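Local coordinates for protein GH3 beta-N-acetylglucosaminidase (Paenibacillaceae, PDB 6K5J) that probably releases terminal beta-linked N-acetylglucosamine from glycosides by hydrolysis, as a family 3 beta-N-acetylglucosaminidase, at residues 241-246 and 277-282; 281-286 and 318-323. All blocks are in the same frame, centred on the assembly; numbering follows the deposited sequence.

How the interactions relate
Following the chain from its N terminus, residues 241-246 come first, in the loop between strand 226-229 and helix 249-258. Interaction 1 joins them to residues 277-282, closing a loop that holds helix 249-258, strand 264-266 and helix 273-276. Interaction 2 starts where that one ends: Val281 and Gly282 belong to both, and residues 281-286 reach residues 318-323 after the chain has made strand 296-298 and helix 302-317. The two closures therefore follow one another, neither nested nor crossed, with helix 281-291 as their common element. Their centres lie about 13 Å apart, and Leu246 CD2 packs 3.5 Å from Gly284 O, linking them directly.

Interaction 1 of 2, residues 241-246 and 277-282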
loop_
_atom_site.group_PDB
_atom_site.type_symbol
_atom_site.label_atom_id
_atom_site.label_comp_id
_atom_site.label_asym_id
_atom_site.label_seq_id
_atom_site.Cartn_x
_atom_site.Cartn_y
_atom_site.Cartn_z
ATOM N N LYS A 241 7.812 20.036 -17.847
ATOM C CA LYS A 241 6.581 19.356 -17.441
ATOM C C LYS A 241 6.764 17.845 -17.610
ATOM O O LYS A 241 6.164 17.187 -18.467
ATOM C CB LYS A 241 5.389 19.876 -18.230
ATOM C CG LYS A 241 4.059 19.676 -17.521
ATOM C CD LYS A 241 2.871 19.943 -18.436
ATOM C CE LYS A 241 1.890 20.913 -17.780
ATOM N NZ LYS A 241 0.945 21.509 -18.771
ATOM N N LEU A 242 7.638 17.298 -16.768
ATOM C CA LEU A 242 7.918 15.863 -16.732
ATOM C C LEU A 242 7.733 15.384 -15.299
ATOM O O LEU A 242 8.375 15.932 -14.379
ATOM C CB LEU A 242 9.339 15.553 -17.209
ATOM C CG LEU A 242 9.690 15.849 -18.667
ATOM C CD1 LEU A 242 11.205 15.761 -18.867
ATOM C CD2 LEU A 242 8.961 14.888 -19.581
ATOM N N PRO A 243 6.897 14.382 -15.048
ATOM C CA PRO A 243 6.831 13.815 -13.694
ATOM C C PRO A 243 8.160 13.162 -13.336
ATOM O O PRO A 243 8.991 12.877 -14.201
ATOM C CB PRO A 243 5.699 12.787 -13.791
ATOM C CG PRO A 243 5.675 12.392 -15.226
ATOM C CD PRO A 243 6.099 13.610 -16.018
ATOM N N ALA A 244 8.357 12.936 -12.033
ATOM C CA ALA A 244 9.616 12.365 -11.559
ATOM C C ALA A 244 9.976 11.095 -12.322
ATOM O O ALA A 244 11.146 10.864 -12.637
ATOM C CB ALA A 244 9.530 12.074 -10.059
ATOM N N THR A 245 8.974 10.266 -12.635
ATOM C CA THR A 245 9.195 9.029 -13.378
ATOM C C THR A 245 9.912 9.259 -14.702
ATOM O O THR A 245 10.672 8.396 -15.152
ATOM C CB THR A 245 7.849 8.349 -13.642
ATOM O OG1 THR A 245 7.207 8.092 -12.390
ATOM C CG2 THR A 245 8.024 7.030 -14.401
ATOM N N LEU A 246 9.670 10.397 -15.350
ATOM C CA LEU A 246 10.221 10.692 -16.666
ATOM C C LEU A 246 11.281 11.791 -16.641
ATOM O O LEU A 246 11.637 12.314 -17.701
ATOM C CB LEU A 246 9.089 11.082 -17.628
ATOM C CG LEU A 246 7.919 10.096 -17.687
ATOM C CD1 LEU A 246 6.900 10.498 -18.753
ATOM C CD2 LEU A 246 8.411 8.665 -17.935
ATOM N N LYS A 277 -2.038 8.966 -20.212
ATOM C CA LYS A 277 -2.859 9.979 -20.864
ATOM C C LYS A 277 -2.047 11.168 -21.351
ATOM O O LYS A 277 -2.418 11.796 -22.348
ATOM C CB LYS A 277 -3.958 10.467 -19.913
ATOM C CG LYS A 277 -4.933 11.461 -20.535
ATOM C CD LYS A 277 -5.434 12.479 -19.518
ATOM C CE LYS A 277 -6.939 12.367 -19.321
ATOM N NZ LYS A 277 -7.459 13.372 -18.343
ATOM N N PHE A 278 -0.947 11.494 -20.678
ATOM C CA PHE A 278 -0.152 12.648 -21.063
ATOM C C PHE A 278 1.072 12.289 -21.895
ATOM O O PHE A 278 1.567 13.150 -22.632
ATOM C CB PHE A 278 0.305 13.424 -19.817
ATOM C CG PHE A 278 -0.825 13.978 -18.986
ATOM C CD1 PHE A 278 -1.417 13.214 -17.992
ATOM C CD2 PHE A 278 -1.287 15.269 -19.196
ATOM C CE1 PHE A 278 -2.457 13.723 -17.223
ATOM C CE2 PHE A 278 -2.323 15.784 -18.432
ATOM C CZ PHE A 278 -2.910 15.010 -17.446
ATOM N N TYR A 279 1.573 11.055 -21.805
ATOM C CA TYR A 279 2.826 10.723 -22.472
ATOM C C TYR A 279 2.757 9.450 -23.309
ATOM O O TYR A 279 3.496 9.334 -24.290
ATOM C CB TYR A 279 3.961 10.612 -21.443
ATOM C CG TYR A 279 4.148 11.866 -20.617
ATOM C CD1 TYR A 279 4.996 12.886 -21.038
ATOM C CD2 TYR A 279 3.472 12.031 -19.411
ATOM C CE1 TYR A 279 5.156 14.044 -20.278
ATOM C CE2 TYR A 279 3.624 13.171 -18.649
ATOM C CZ TYR A 279 4.465 14.179 -19.087
ATOM O OH TYR A 279 4.605 15.313 -18.319
ATOM N N GLY A 280 1.899 8.497 -22.946
ATOM C CA GLY A 280 1.808 7.195 -23.620
ATOM C C GLY A 280 2.706 6.146 -22.982
ATOM O O GLY A 280 3.769 6.440 -22.451
ATOM N N VAL A 281 2.265 4.882 -23.046
ATOM C CA VAL A 281 2.988 3.809 -22.353
ATOM C C VAL A 281 4.316 3.500 -23.050
ATOM O O VAL A 281 5.366 3.402 -22.401
ATOM C CB VAL A 281 2.112 2.550 -22.226
ATOM C CG1 VAL A 281 2.937 1.368 -21.689
ATOM C CG2 VAL A 281 0.901 2.826 -21.307
ATOM N N GLY A 282 4.290 3.331 -24.375
ATOM C CA GLY A 282 5.512 2.990 -25.090
ATOM C C GLY A 282 6.567 4.077 -24.985
ATOM O O GLY A 282 7.721 3.815 -24.629
#
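Tyr279 lies against Lys241, Leu242, Pro243 and Leu246 in a loop-to-loop contact between the segment leading to helix 249-258 and the one leading into helix 281-291. Its CG stands beside the backbone N, anti to the carbonyl carbon (chi1 -57°), and this turn sends the ring across to residues 241-246. Leu246 runs antiparallel to it and lays CD1 over one face, 3.8 Å from the ring centroid and 19° off its normal, a CH-pi contact for which a branched aliphatic end is well suited. At the rim, in the ring plane, the phenol OH donates a hydrogen bond to Lys241 O; the modelled length of 2.4 Å is very short and its exact value doubtful. Pro243 comes from the opposite direction, with its CD 3.5 Å from Tyr279 CZ, and Leu242 CD2 reaches CE1 of Tyr279 at 4.0 Å. A tyrosine thus combines an apolar ring for the leucines and proline with a hydroxyl for a backbone carbonyl. Residues 241-246 follow strand 226-229, and residues 277-282 join helix 273-276 to helix 281-291 beyond the next strand, 264-266; such packing between successive beta-alpha units is consistent with the TIM-barrel-type N-terminal domain of family 3 glycoside hydrolases.

Interaction 2 of 2, residues 281-286 and 318-323; sequences VGEGAV and SGRISE
Val286 on helix 281-291 and Ile321 in the loop between helices 302-317 and 323-339 bring the two backbones closest, their CA atoms 8.1 Å apart. From that loop Arg320 reaches out to Glu283, and the side chains meet at about a right angle while their flat ends lie nearly coplanar, 6° apart. The guanidinium presents NH1 and NH2 to the two carboxylate oxygens in a salt bridge. Arg320 NH2 donates to the syn lone pair of Glu283 OE1 at 3.0 Å, almost straight at 164°, whereas Arg320 NH1 makes a weak bond to Glu283 OE2 at 3.3 Å. Glu283 holds CG anti to its N and then bends at chi2 (66°), which swings the carboxylate round to the arginine. The contact joins successive parts of the barrel-type domain: helix 281-291 and helix 302-317 are separated along the chain by the parallel strand 296-298, and helix 302-317 is closed by a Schellman motif at Gly319, where the positive phi suits glycine. Val286 CG1 sits over one face of the Arg320 guanidinium, 3.6 Å from CZ, so the flat cation rests on an aliphatic methyl while its edge faces the acid. An alanine in place of Glu283 would probably leave the Arg320 guanidinium without its main carboxylate partner and freer to turn over the Val286 methyl, the ion pair to Glu290 being long and weak. Deeper in, Ile321 CD1 meets Val286 CG1 at 4.1 Å; Ala315 of helix 302-317 touches both branched residues, its small side chain suited to close approach.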
loop_
_atom_site.group_PDB
_atom_site.type_symbol
_atom_site.label_atom_id
_atom_site.label_comp_id
_atom_site.label_asym_id
_atom_site.label_seq_id
_atom_site.Cartn_x
_atom_site.Cartn_y
_atom_site.Cartn_z
ATOM N N VAL A 281 2.265 4.882 -23.046
ATOM C CA VAL A 281 2.988 3.809 -22.353
ATOM C C VAL A 281 4.316 3.500 -23.050
ATOM O O VAL A 281 5.366 3.402 -22.401
ATOM C CB VAL A 281 2.112 2.550 -22.226
ATOM C CG1 VAL A 281 2.937 1.368 -21.689
ATOM C CG2 VAL A 281 0.901 2.826 -21.307
ATOM N N GLY A 282 4.290 3.331 -24.375
ATOM C CA GLY A 282 5.512 2.990 -25.090
ATOM C C GLY A 282 6.567 4.077 -24.985
ATOM O O GLY A 282 7.721 3.815 -24.629
ATOM N N GLU A 283 6.173 5.318 -25.259
ATOM C CA GLU A 283 7.109 6.429 -25.163
ATOM C C GLU A 283 7.416 6.773 -23.711
ATOM O O GLU A 283 8.517 7.238 -23.406
ATOM C CB GLU A 283 6.550 7.634 -25.931
ATOM C CG GLU A 283 7.430 8.876 -25.932
ATOM C CD GLU A 283 8.760 8.708 -26.669
ATOM O OE1 GLU A 283 9.732 9.374 -26.259
ATOM O OE2 GLU A 283 8.839 7.936 -27.655
ATOM N N GLY A 284 6.472 6.540 -22.796
ATOM C CA GLY A 284 6.800 6.666 -21.386
ATOM C C GLY A 284 7.864 5.674 -20.957
ATOM O O GLY A 284 8.766 6.009 -20.181
ATOM N N ALA A 285 7.777 4.437 -21.455
ATOM C CA ALA A 285 8.800 3.438 -21.155
ATOM C C ALA A 285 10.180 3.925 -21.582
ATOM O O ALA A 285 11.141 3.869 -20.807
ATOM C CB ALA A 285 8.464 2.121 -21.854
ATOM N N VAL A 286 10.291 4.394 -22.826
ATOM C CA VAL A 286 11.564 4.898 -23.340
ATOM C C VAL A 286 12.041 6.072 -22.500
ATOM O O VAL A 286 13.208 6.142 -22.100
ATOM C CB VAL A 286 11.421 5.287 -24.826
ATOM C CG1 VAL A 286 12.700 5.953 -25.339
ATOM C CG2 VAL A 286 11.071 4.067 -25.654
ATOM N N SER A 318 17.368 2.370 -32.824
ATOM C CA SER A 318 17.458 3.667 -33.475
ATOM C C SER A 318 18.531 4.565 -32.867
ATOM O O SER A 318 18.646 5.728 -33.270
ATOM C CB SER A 318 16.100 4.376 -33.418
ATOM O OG SER A 318 15.799 4.769 -32.090
ATOM N N GLY A 319 19.303 4.066 -31.908
ATOM C CA GLY A 319 20.364 4.848 -31.307
ATOM C C GLY A 319 19.931 5.829 -30.241
ATOM O O GLY A 319 20.753 6.646 -29.810
ATOM N N ARG A 320 18.664 5.798 -29.815
ATOM C CA ARG A 320 18.202 6.730 -28.791
ATOM C C ARG A 320 18.660 6.337 -27.399
ATOM O O ARG A 320 18.897 7.214 -26.563
ATOM C CB ARG A 320 16.676 6.826 -28.795
ATOM C CG ARG A 320 16.089 7.617 -29.936
ATOM C CD ARG A 320 14.557 7.643 -29.803
ATOM N NE ARG A 320 14.148 8.333 -28.577
ATOM C CZ ARG A 320 12.911 8.324 -28.085
ATOM N NH1 ARG A 320 11.955 7.641 -28.702
ATOM N NH2 ARG A 320 12.631 8.987 -26.970
ATOM N N ILE A 321 18.743 5.039 -27.120
ATOM C CA ILE A 321 19.265 4.516 -25.862
ATOM C C ILE A 321 20.510 3.707 -26.185
ATOM O O ILE A 321 20.485 2.852 -27.080
ATOM C CB ILE A 321 18.223 3.657 -25.118
ATOM C CG1 ILE A 321 17.003 4.511 -24.727
ATOM C CG2 ILE A 321 18.847 3.003 -23.889
ATOM C CD1 ILE A 321 15.831 3.683 -24.106
ATOM N N SER A 322 21.591 3.990 -25.465
ATOM C CA SER A 322 22.908 3.437 -25.739
ATOM C C SER A 322 23.065 2.032 -25.168
ATOM O O SER A 322 22.323 1.590 -24.284
ATOM C CB SER A 322 24.002 4.347 -25.172
ATOM O OG SER A 322 24.169 4.147 -23.774
ATOM N N GLU A 323 24.076 1.335 -25.688
ATOM C CA GLU A 323 24.379 -0.016 -25.235
ATOM C C GLU A 323 24.791 -0.030 -23.771
ATOM O O GLU A 323 24.338 -0.884 -23.001
ATOM C CB GLU A 323 25.482 -0.616 -26.107
ATOM C CG GLU A 323 25.998 -1.961 -25.597
ATOM C CD GLU A 323 26.953 -2.627 -26.575
ATOM O OE1 GLU A 323 27.365 -1.961 -27.550
ATOM O OE2 GLU A 323 27.281 -3.817 -26.371
#